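Long-range contacts in protein Rv1364c/MT1410 (Mycobacterium tuberculosis, PDB 3KE6), which probably combines an RsbU-like PP2C-type phosphatase domain with an RsbW-like serine kinase domain that would act as an anti-sigma factor: residues Y314-A325 against A336-W344; A274-L285 against I298-E307. All coordinates share one frame; numbering follows the deposited sequence.

Interaction 1: Y314-A325 against A336-W344; sequences YATDVSKGIVVA and ASVIDRGQW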
loop_
_atom_site.group_PDB
_atom_site.type_symbol
_atom_site.label_atom_id
_atom_site.label_comp_id
_atom_site.label_asym_id
_atom_site.label_seq_id
_atom_site.Cartn_x
_atom_site.Cartn_y
_atom_site.Cartn_z
ATOM N N TYR A 314 17.681 -23.285 -28.816
ATOM C CA TYR A 314 17.924 -24.447 -29.743
ATOM C C TYR A 314 16.818 -24.889 -30.742
ATOM O O TYR A 314 17.039 -25.845 -31.513
ATOM C CB TYR A 314 18.525 -25.693 -29.026
ATOM C CG TYR A 314 17.611 -26.527 -28.133
ATOM C CD1 TYR A 314 17.634 -26.355 -26.759
ATOM C CD2 TYR A 314 16.789 -27.528 -28.650
ATOM C CE1 TYR A 314 16.838 -27.116 -25.905
ATOM C CE2 TYR A 314 15.979 -28.301 -27.804
ATOM C CZ TYR A 314 16.015 -28.081 -26.427
ATOM O OH TYR A 314 15.239 -28.807 -25.551
ATOM N N ALA A 315 15.670 -24.209 -30.757
ATOM C CA ALA A 315 14.671 -24.456 -31.810
ATOM C C ALA A 315 15.001 -23.614 -33.054
ATOM O O ALA A 315 15.343 -22.435 -32.942
ATOM C CB ALA A 315 13.260 -24.167 -31.309
ATOM N N THR A 316 14.914 -24.229 -34.233
ATOM C CA THR A 316 15.174 -23.520 -35.498
ATOM C C THR A 316 13.871 -22.992 -36.088
ATOM O O THR A 316 13.852 -22.438 -37.199
ATOM C CB THR A 316 15.864 -24.414 -36.549
ATOM O OG1 THR A 316 14.872 -25.095 -37.333
ATOM C CG2 THR A 316 16.801 -25.413 -35.874
ATOM N N ASP A 317 12.780 -23.229 -35.360
ATOM C CA ASP A 317 11.525 -22.558 -35.593
ATOM C C ASP A 317 11.486 -21.463 -34.534
ATOM O O ASP A 317 11.377 -21.746 -33.341
ATOM C CB ASP A 317 10.373 -23.556 -35.436
ATOM C CG ASP A 317 9.000 -22.943 -35.717
ATOM O OD1 ASP A 317 8.870 -21.693 -35.683
ATOM O OD2 ASP A 317 8.049 -23.732 -35.959
ATOM N N VAL A 318 11.627 -20.213 -34.964
ATOM C CA VAL A 318 11.626 -19.082 -34.038
ATOM C C VAL A 318 10.259 -18.407 -33.975
ATOM O O VAL A 318 10.040 -17.526 -33.159
ATOM C CB VAL A 318 12.729 -18.041 -34.397
ATOM C CG1 VAL A 318 14.104 -18.656 -34.223
ATOM C CG2 VAL A 318 12.553 -17.506 -35.808
ATOM N N SER A 319 9.341 -18.840 -34.826
ATOM C CA SER A 319 8.031 -18.215 -34.937
ATOM C C SER A 319 7.181 -18.453 -33.698
ATOM O O SER A 319 6.870 -19.582 -33.378
ATOM C CB SER A 319 7.303 -18.761 -36.156
ATOM O OG SER A 319 6.053 -18.133 -36.283
ATOM N N LYS A 320 6.805 -17.377 -33.016
ATOM C CA LYS A 320 6.010 -17.452 -31.769
ATOM C C LYS A 320 6.644 -18.347 -30.700
ATOM O O LYS A 320 5.948 -19.015 -29.934
ATOM C CB LYS A 320 4.580 -17.940 -32.059
ATOM C CG LYS A 320 3.867 -17.185 -33.161
ATOM C CD LYS A 320 3.671 -15.712 -32.827
ATOM C CE LYS A 320 3.068 -14.954 -34.017
ATOM N NZ LYS A 320 1.573 -15.103 -34.074
ATOM N N GLY A 321 7.967 -18.355 -30.657
ATOM C CA GLY A 321 8.687 -19.270 -29.809
ATOM C C GLY A 321 8.818 -18.786 -28.386
ATOM O O GLY A 321 9.325 -19.509 -27.557
ATOM N N ILE A 322 8.368 -17.566 -28.103
ATOM C CA ILE A 322 8.492 -16.995 -26.780
ATOM C C ILE A 322 7.160 -16.490 -26.224
ATOM O O ILE A 322 6.455 -15.702 -26.882
ATOM C CB ILE A 322 9.515 -15.869 -26.776
ATOM C CG1 ILE A 322 10.849 -16.403 -27.349
ATOM C CG2 ILE A 322 9.699 -15.336 -25.341
ATOM C CD1 ILE A 322 12.049 -15.543 -27.073
ATOM N N VAL A 323 6.815 -16.940 -25.015
ATOM C CA VAL A 323 5.575 -16.528 -24.391
ATOM C C VAL A 323 5.888 -15.834 -23.093
ATOM O O VAL A 323 6.622 -16.364 -22.260
ATOM C CB VAL A 323 4.642 -17.724 -24.143
ATOM C CG1 VAL A 323 3.267 -17.241 -23.714
ATOM C CG2 VAL A 323 4.546 -18.600 -25.405
ATOM N N VAL A 324 5.363 -14.628 -22.927
ATOM C CA VAL A 324 5.607 -13.864 -21.711
ATOM C C VAL A 324 4.279 -13.512 -21.113
ATOM O O VAL A 324 3.350 -13.138 -21.812
ATOM C CB VAL A 324 6.369 -12.542 -21.975
ATOM C CG1 VAL A 324 6.641 -11.842 -20.661
ATOM C CG2 VAL A 324 7.670 -12.761 -22.777
ATOM N N ALA A 325 4.194 -13.645 -19.808
ATOM C CA ALA A 325 2.963 -13.408 -19.074
ATOM C C ALA A 325 3.371 -12.728 -17.794
ATOM O O ALA A 325 4.414 -13.053 -17.225
ATOM C CB ALA A 325 2.264 -14.720 -18.785
ATOM N N ALA A 336 5.598 -13.479 -13.074
ATOM C CA ALA A 336 5.824 -13.445 -14.495
ATOM C C ALA A 336 6.462 -14.728 -14.944
ATOM O O ALA A 336 7.156 -15.389 -14.158
ATOM C CB ALA A 336 6.720 -12.272 -14.862
ATOM N N SER A 337 6.244 -15.068 -16.212
ATOM C CA SER A 337 6.893 -16.229 -16.774
ATOM C C SER A 337 7.281 -15.992 -18.203
ATOM O O SER A 337 6.576 -15.336 -18.953
ATOM C CB SER A 337 6.004 -17.473 -16.702
ATOM O OG SER A 337 4.713 -17.229 -17.212
ATOM N N VAL A 338 8.422 -16.560 -18.553
ATOM C CA VAL A 338 8.939 -16.510 -19.876
ATOM C C VAL A 338 9.089 -17.959 -20.279
ATOM O O VAL A 338 9.918 -18.667 -19.723
ATOM C CB VAL A 338 10.265 -15.767 -19.894
ATOM C CG1 VAL A 338 10.885 -15.781 -21.301
ATOM C CG2 VAL A 338 10.041 -14.357 -19.383
ATOM N N ILE A 339 8.239 -18.402 -21.208
ATOM C CA ILE A 339 8.231 -19.795 -21.658
ATOM C C ILE A 339 8.736 -19.842 -23.084
ATOM O O ILE A 339 8.241 -19.102 -23.936
ATOM C CB ILE A 339 6.818 -20.397 -21.608
ATOM C CG1 ILE A 339 6.272 -20.317 -20.190
ATOM C CG2 ILE A 339 6.848 -21.824 -22.117
ATOM C CD1 ILE A 339 4.905 -20.951 -20.004
ATOM N N ASP A 340 9.719 -20.689 -23.348
ATOM C CA ASP A 340 10.227 -20.836 -24.715
ATOM C C ASP A 340 10.326 -22.309 -25.108
ATOM O O ASP A 340 10.073 -23.185 -24.297
ATOM C CB ASP A 340 11.572 -20.108 -24.891
ATOM C CG ASP A 340 12.741 -20.798 -24.145
ATOM O OD1 ASP A 340 13.294 -21.780 -24.692
ATOM O OD2 ASP A 340 13.124 -20.335 -23.031
ATOM N N ARG A 341 10.701 -22.572 -26.354
ATOM C CA ARG A 341 10.692 -23.949 -26.880
ATOM C C ARG A 341 11.945 -24.786 -26.563
ATOM O O ARG A 341 12.218 -25.797 -27.218
ATOM C CB ARG A 341 10.368 -23.939 -28.372
ATOM C CG ARG A 341 8.912 -23.549 -28.610
ATOM C CD ARG A 341 8.370 -24.109 -29.884
ATOM N NE ARG A 341 8.828 -23.337 -31.027
ATOM C CZ ARG A 341 8.118 -22.414 -31.677
ATOM N NH1 ARG A 341 6.875 -22.121 -31.324
ATOM N NH2 ARG A 341 8.667 -21.798 -32.718
ATOM N N GLY A 342 12.666 -24.395 -25.514
ATOM C CA GLY A 342 13.748 -25.208 -24.963
ATOM C C GLY A 342 15.092 -24.650 -25.346
ATOM O O GLY A 342 15.320 -24.359 -26.522
ATOM N N GLN A 343 15.970 -24.518 -24.341
ATOM C CA GLN A 343 17.341 -23.969 -24.495
ATOM C C GLN A 343 18.433 -24.911 -23.903
ATOM O O GLN A 343 18.206 -25.549 -22.875
ATOM C CB GLN A 343 17.409 -22.539 -23.885
ATOM C CG GLN A 343 17.375 -22.444 -22.381
ATOM C CD GLN A 343 17.161 -21.020 -21.892
ATOM O OE1 GLN A 343 16.107 -20.413 -22.123
ATOM N NE2 GLN A 343 18.155 -20.487 -21.196
ATOM N N TRP A 344 19.591 -25.013 -24.572
ATOM C CA TRP A 344 20.752 -25.774 -24.054
ATOM C C TRP A 344 21.369 -25.054 -22.853
ATOM O O TRP A 344 21.004 -25.306 -21.703
ATOM C CB TRP A 344 21.853 -25.966 -25.119
ATOM C CG TRP A 344 21.749 -27.162 -26.084
ATOM C CD1 TRP A 344 22.496 -27.337 -27.221
ATOM C CD2 TRP A 344 20.876 -28.320 -26.007
ATOM N NE1 TRP A 344 22.157 -28.515 -27.847
ATOM C CE2 TRP A 344 21.165 -29.135 -27.130
ATOM C CE3 TRP A 344 19.884 -28.747 -25.104
ATOM C CZ2 TRP A 344 20.499 -30.348 -27.372
ATOM C CZ3 TRP A 344 19.222 -29.948 -25.351
ATOM C CH2 TRP A 344 19.533 -30.733 -26.474
HETATM O O HOH W 1 4.422 -17.190 -20.065
#

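Interaction 2: A274-L285 against I298-E307; sequences ARTVRAQLREWL and IVHAISEFVE. With SO4 (sulfate ion), chain C.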
loop_
_atom_site.group_PDB
_atom_site.type_symbol
_atom_site.label_atom_id
_atom_site.label_comp_id
_atom_site.label_asym_id
_atom_site.label_seq_id
_atom_site.Cartn_x
_atom_site.Cartn_y
_atom_site.Cartn_z
ATOM N N ALA A 274 13.689 -8.859 -27.002
ATOM C CA ALA A 274 13.857 -8.361 -25.666
ATOM C C ALA A 274 13.472 -6.894 -25.638
ATOM O O ALA A 274 12.890 -6.408 -24.661
ATOM C CB ALA A 274 15.283 -8.560 -25.184
ATOM N N ARG A 275 13.773 -6.210 -26.734
ATOM C CA ARG A 275 13.508 -4.793 -26.845
ATOM C C ARG A 275 12.010 -4.624 -26.910
ATOM O O ARG A 275 11.450 -3.711 -26.313
ATOM C CB ARG A 275 14.212 -4.206 -28.083
ATOM C CG ARG A 275 13.945 -2.718 -28.313
ATOM C CD ARG A 275 14.588 -2.216 -29.568
ATOM N NE ARG A 275 14.151 -2.997 -30.714
ATOM C CZ ARG A 275 14.630 -2.882 -31.959
ATOM N NH1 ARG A 275 14.144 -3.658 -32.916
ATOM N NH2 ARG A 275 15.570 -1.993 -32.265
ATOM N N THR A 276 11.349 -5.535 -27.603
ATOM C CA THR A 276 9.883 -5.507 -27.690
ATOM C C THR A 276 9.239 -5.747 -26.340
ATOM O O THR A 276 8.445 -4.947 -25.876
ATOM C CB THR A 276 9.381 -6.481 -28.748
ATOM O OG1 THR A 276 9.807 -6.013 -30.026
ATOM C CG2 THR A 276 7.910 -6.507 -28.779
ATOM N N VAL A 277 9.642 -6.817 -25.676
ATOM C CA VAL A 277 9.137 -7.104 -24.332
ATOM C C VAL A 277 9.388 -5.966 -23.323
ATOM O O VAL A 277 8.438 -5.470 -22.721
ATOM C CB VAL A 277 9.717 -8.391 -23.834
ATOM C CG1 VAL A 277 9.330 -8.642 -22.377
ATOM C CG2 VAL A 277 9.266 -9.514 -24.800
ATOM N N ARG A 278 10.631 -5.525 -23.168
ATOM C CA ARG A 278 10.936 -4.346 -22.331
ATOM C C ARG A 278 9.967 -3.188 -22.610
ATOM O O ARG A 278 9.401 -2.630 -21.679
ATOM C CB ARG A 278 12.376 -3.849 -22.548
ATOM C CG ARG A 278 13.450 -4.712 -21.895
ATOM C CD ARG A 278 14.832 -4.013 -21.805
ATOM N NE ARG A 278 15.229 -3.456 -23.078
ATOM C CZ ARG A 278 15.998 -4.074 -23.974
ATOM N NH1 ARG A 278 16.290 -3.470 -25.115
ATOM N NH2 ARG A 278 16.475 -5.285 -23.752
ATOM N N ALA A 279 9.778 -2.791 -23.867
ATOM C CA ALA A 279 8.906 -1.610 -24.093
ATOM C C ALA A 279 7.542 -1.850 -23.445
ATOM O O ALA A 279 7.078 -1.068 -22.618
ATOM C CB ALA A 279 8.759 -1.278 -25.539
ATOM N N GLN A 280 6.927 -2.976 -23.787
ATOM C CA GLN A 280 5.595 -3.294 -23.304
ATOM C C GLN A 280 5.539 -3.508 -21.822
ATOM O O GLN A 280 4.608 -3.081 -21.171
ATOM C CB GLN A 280 5.088 -4.520 -24.001
ATOM C CG GLN A 280 4.690 -4.262 -25.407
ATOM C CD GLN A 280 3.939 -5.432 -25.983
ATOM O OE1 GLN A 280 2.950 -5.895 -25.389
ATOM N NE2 GLN A 280 4.390 -5.928 -27.138
ATOM N N LEU A 281 6.535 -4.176 -21.279
ATOM C CA LEU A 281 6.623 -4.331 -19.831
ATOM C C LEU A 281 6.691 -2.992 -19.068
ATOM O O LEU A 281 6.083 -2.835 -17.993
ATOM C CB LEU A 281 7.827 -5.190 -19.491
ATOM C CG LEU A 281 7.841 -5.993 -18.193
ATOM C CD1 LEU A 281 6.489 -6.645 -17.911
ATOM C CD2 LEU A 281 8.964 -7.051 -18.358
ATOM N N ARG A 282 7.417 -2.027 -19.623
ATOM C CA ARG A 282 7.423 -0.686 -19.083
ATOM C C ARG A 282 6.046 -0.022 -19.161
ATOM O O ARG A 282 5.580 0.515 -18.157
ATOM C CB ARG A 282 8.474 0.197 -19.770
ATOM C CG ARG A 282 9.775 0.191 -19.049
ATOM C CD ARG A 282 10.751 1.276 -19.440
ATOM N NE ARG A 282 12.043 0.705 -19.114
ATOM C CZ ARG A 282 12.641 0.747 -17.925
ATOM N NH1 ARG A 282 13.808 0.147 -17.758
ATOM N NH2 ARG A 282 12.122 1.384 -16.909
ATOM N N GLU A 283 5.387 -0.042 -20.320
ATOM C CA GLU A 283 4.047 0.518 -20.375
ATOM C C GLU A 283 3.231 -0.068 -19.237
ATOM O O GLU A 283 2.685 0.643 -18.405
ATOM C CB GLU A 283 3.319 0.160 -21.669
ATOM C CG GLU A 283 3.807 0.838 -22.901
ATOM C CD GLU A 283 2.817 0.724 -24.078
ATOM O OE1 GLU A 283 1.615 0.428 -23.834
ATOM O OE2 GLU A 283 3.235 0.972 -25.242
ATOM N N TRP A 284 3.167 -1.391 -19.239
ATOM C CA TRP A 284 2.334 -2.148 -18.330
ATOM C C TRP A 284 2.570 -1.775 -16.879
ATOM O O TRP A 284 1.610 -1.546 -16.147
ATOM C CB TRP A 284 2.590 -3.650 -18.523
ATOM C CG TRP A 284 1.667 -4.490 -17.734
ATOM C CD1 TRP A 284 0.324 -4.653 -17.934
ATOM C CD2 TRP A 284 2.010 -5.288 -16.603
ATOM N NE1 TRP A 284 -0.178 -5.504 -16.987
ATOM C CE2 TRP A 284 0.848 -5.907 -16.164
ATOM C CE3 TRP A 284 3.213 -5.525 -15.907
ATOM C CZ2 TRP A 284 0.829 -6.731 -15.048
ATOM C CZ3 TRP A 284 3.202 -6.348 -14.803
ATOM C CH2 TRP A 284 2.023 -6.947 -14.386
ATOM N N LEU A 285 3.845 -1.712 -16.473
ATOM C CA LEU A 285 4.177 -1.464 -15.063
ATOM C C LEU A 285 3.882 -0.017 -14.677
ATOM O O LEU A 285 3.594 0.275 -13.515
ATOM C CB LEU A 285 5.627 -1.795 -14.754
ATOM C CG LEU A 285 5.979 -3.268 -14.793
ATOM C CD1 LEU A 285 7.462 -3.429 -14.998
ATOM C CD2 LEU A 285 5.551 -3.941 -13.513
ATOM N N ILE A 298 12.335 -5.790 -12.366
ATOM C CA ILE A 298 11.510 -6.733 -13.086
ATOM C C ILE A 298 11.864 -6.692 -14.588
ATOM O O ILE A 298 12.003 -7.752 -15.238
ATOM C CB ILE A 298 10.044 -6.414 -12.882
ATOM C CG1 ILE A 298 9.620 -6.695 -11.431
ATOM C CG2 ILE A 298 9.220 -7.191 -13.821
ATOM C CD1 ILE A 298 8.205 -6.108 -11.032
ATOM N N VAL A 299 12.057 -5.488 -15.140
ATOM C CA VAL A 299 12.431 -5.402 -16.548
ATOM C C VAL A 299 13.772 -6.054 -16.799
ATOM O O VAL A 299 13.968 -6.687 -17.806
ATOM C CB VAL A 299 12.469 -3.955 -17.079
ATOM C CG1 VAL A 299 13.005 -3.938 -18.564
ATOM C CG2 VAL A 299 11.090 -3.293 -16.943
ATOM N N HIS A 300 14.713 -5.881 -15.885
ATOM C CA HIS A 300 16.028 -6.523 -16.008
ATOM C C HIS A 300 15.856 -8.040 -16.096
ATOM O O HIS A 300 16.336 -8.675 -17.038
ATOM C CB HIS A 300 16.892 -6.134 -14.809
ATOM C CG HIS A 300 18.323 -6.537 -14.913
ATOM N ND1 HIS A 300 19.301 -5.950 -14.141
ATOM C CD2 HIS A 300 18.942 -7.507 -15.630
ATOM C CE1 HIS A 300 20.466 -6.527 -14.392
ATOM N NE2 HIS A 300 20.278 -7.472 -15.296
ATOM N N ALA A 301 15.127 -8.611 -15.140
ATOM C CA ALA A 301 14.979 -10.088 -15.069
ATOM C C ALA A 301 14.374 -10.630 -16.348
ATOM O O ALA A 301 14.923 -11.508 -16.988
ATOM C CB ALA A 301 14.132 -10.503 -13.876
ATOM N N ILE A 302 13.254 -10.066 -16.737
ATOM C CA ILE A 302 12.491 -10.608 -17.851
ATOM C C ILE A 302 13.223 -10.403 -19.151
ATOM O O ILE A 302 13.228 -11.305 -19.992
ATOM C CB ILE A 302 11.071 -10.008 -17.880
ATOM C CG1 ILE A 302 10.338 -10.450 -16.598
ATOM C CG2 ILE A 302 10.309 -10.429 -19.108
ATOM C CD1 ILE A 302 8.843 -10.339 -16.684
ATOM N N SER A 303 13.860 -9.244 -19.310
ATOM C CA SER A 303 14.663 -8.982 -20.481
ATOM C C SER A 303 15.734 -10.065 -20.618
ATOM O O SER A 303 15.985 -10.573 -21.699
ATOM C CB SER A 303 15.301 -7.595 -20.363
ATOM O OG SER A 303 16.054 -7.257 -21.528
ATOM N N GLU A 304 16.349 -10.453 -19.508
ATOM C CA GLU A 304 17.416 -11.438 -19.577
ATOM C C GLU A 304 16.864 -12.831 -19.902
ATOM O O GLU A 304 17.495 -13.597 -20.658
ATOM C CB GLU A 304 18.286 -11.424 -18.313
ATOM C CG GLU A 304 19.374 -10.321 -18.316
ATOM C CD GLU A 304 20.363 -10.416 -19.497
ATOM O OE1 GLU A 304 21.294 -11.262 -19.440
ATOM O OE2 GLU A 304 20.236 -9.626 -20.475
ATOM N N PHE A 305 15.675 -13.135 -19.388
ATOM C CA PHE A 305 15.018 -14.394 -19.710
ATOM C C PHE A 305 14.739 -14.476 -21.196
ATOM O O PHE A 305 14.922 -15.516 -21.806
ATOM C CB PHE A 305 13.679 -14.523 -18.988
ATOM C CG PHE A 305 13.777 -14.730 -17.502
ATOM C CD1 PHE A 305 14.926 -15.180 -16.905
ATOM C CD2 PHE A 305 12.645 -14.497 -16.694
ATOM C CE1 PHE A 305 14.971 -15.378 -15.525
ATOM C CE2 PHE A 305 12.678 -14.689 -15.309
ATOM C CZ PHE A 305 13.843 -15.131 -14.723
ATOM N N VAL A 306 14.262 -13.382 -21.779
ATOM C CA VAL A 306 13.953 -13.373 -23.198
ATOM C C VAL A 306 15.232 -13.513 -23.980
ATOM O O VAL A 306 15.291 -14.355 -24.867
ATOM C CB VAL A 306 13.210 -12.110 -23.651
ATOM C CG1 VAL A 306 13.093 -12.074 -25.175
ATOM C CG2 VAL A 306 11.818 -12.021 -22.980
ATOM N N GLU A 307 16.257 -12.722 -23.641
ATOM C CA GLU A 307 17.553 -12.799 -24.349
ATOM C C GLU A 307 18.170 -14.210 -24.255
ATOM O O GLU A 307 18.671 -14.739 -25.255
ATOM C CB GLU A 307 18.559 -11.774 -23.828
ATOM C CG GLU A 307 18.150 -10.310 -23.976
ATOM C CD GLU A 307 18.612 -9.637 -25.275
ATOM O OE1 GLU A 307 18.751 -10.322 -26.313
ATOM O OE2 GLU A 307 18.808 -8.394 -25.255
HETATM S S SO4 C . 15.031 0.073 -21.437
HETATM O O1 SO4 C . 13.699 0.510 -21.168
HETATM O O2 SO4 C . 15.022 -0.791 -22.594
HETATM O O3 SO4 C . 15.838 1.235 -21.705
HETATM O O4 SO4 C . 15.583 -0.669 -20.338
#

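Interaction 1: Y314-A325 against A336-W344
Val323 and Ile339 form a hydrogen-bonded pair in the antiparallel hairpin of strands 322-328 and 333-340. Val323 N reaches Ile339 O at 2.8 Å, and the return bond from Ile339 N to Val323 O is as short. Ala325 and Ser337 repeat the pattern, and a water bonds to Ser337 OG and, weakly, to Val323 O. Between them Val324 and Val338 make a non-hydrogen-bonded pair; beta-branched residues such as these suit extended backbone.

Beyond the strands the contact turns ionic. The long side chain of Arg341, ending in a flat group with several N-H donors, suits a loop rich in acceptors. Arg341 NH2 donates to Asp317 O at 2.8 Å from above the carbonyl plane, while Arg341 NH1 and NH2 grip Ser319 O end-on, at 3.3 and 2.9 Å. Arg341 NH2 also makes a salt bridge to Asp317 OD1 (3.0 Å), although the carboxylate and guanidinium planes stand 61° apart. That OD1 accepts from Ser319 N as well, an Asx turn that helps orient the carboxylate, and Gly321 CA lies over one guanidinium face.

At the far end the Tyr314 ring and the six-membered ring of Trp344 stack face to face, with centroids 4.2 Å apart and planes at 28°. Gly342 O lies over the opposite face of the tyrosine, toward its rim; the positive phi of Gly342 suits a glycine. Asp340 has CG between its backbone N and carbonyl carbon (chi1 71°), which brings OD1 to Gly342 N in a second Asx turn. The Asp-Arg-Gly sequence resembles the start of the ATP-binding G1 box of histidine-kinase-like ATPases.

Strand 263-267 pairs with the outer edge of 322-328 and strand 376-391 with that of 333-340, while helix 292-312 packs on the face bearing Ile322 and Val338.

Interaction 2: A274-L285 against I298-E307
Leu281 and Ile302 meet obliquely in the middle of an antiparallel helix pair that belongs to the alpha/beta sandwich (Bergerat fold) of histidine-kinase-like ATPases. The helix axes approach to 9.0 Å at 155°. Leu281 has CG anti to its backbone N (chi1 -154°), and this sends CD2 against Ile302 CB, 3.7 Å away, with the other carbons of the isoleucine close round it. One turn earlier, Val277 meets Val306 tip to tip through their CG2 methyls, while the Val277 side chain crosses that of Ile302 at about a right angle, its CG1 touching Ile302 CG2. Leu285 CD1 lies against Val299 CG2 at 4.1 Å, so branched aliphatic side chains fill the interface.

Small residues bring the other end closer: Ala274 and Ser303 approach to 5.3 Å between CA atoms, and the methyl of Ala274 rests on the carboxyl end of Glu307. Arg278, at the partly exposed margin, crosses Val299 at about a right angle, CG lying on CG1, and the bend at chi3 (-50°) turns its guanidinium toward the serine. Arg278 NH2 donates to Ser303 OG at 3.0 Å, almost in the guanidinium plane. Arginine N-H groups suit an anion: Arg278 NE donates to O2 of a sulfate ion, probably from the crystallisation liquor, at 2.7 Å. Arg282, with Val299 CG2 over one guanidinium face, gives NE to sulfate O1 at 2.6 Å and NH1 to sulfate O4 at 3.2 Å.

How the interactions relate
Helix 292-312 joins the two contacts: in interaction 2 one flank of it meets helix 273-288, and its sheet-facing side rests on the hairpin of interaction 1, which follows it in the chain. Their centres lie 14 Å apart, with a shared apolar layer between. Ile302 CD1 meets Ala336 CB at 3.4 Å, Phe305 CB meets Val338 CG2 at 3.7 Å, and Val306 CG1 reaches Ile322 CD1 at 4.1 Å. Ile302 and Val306 thus serve both contacts. Both lie in the kinase-like domain, apart from the manganese sites, formed by Asp71, Val72, Asp188 and Asp247 in the phosphatase domain; the sulfate belongs to interaction 2.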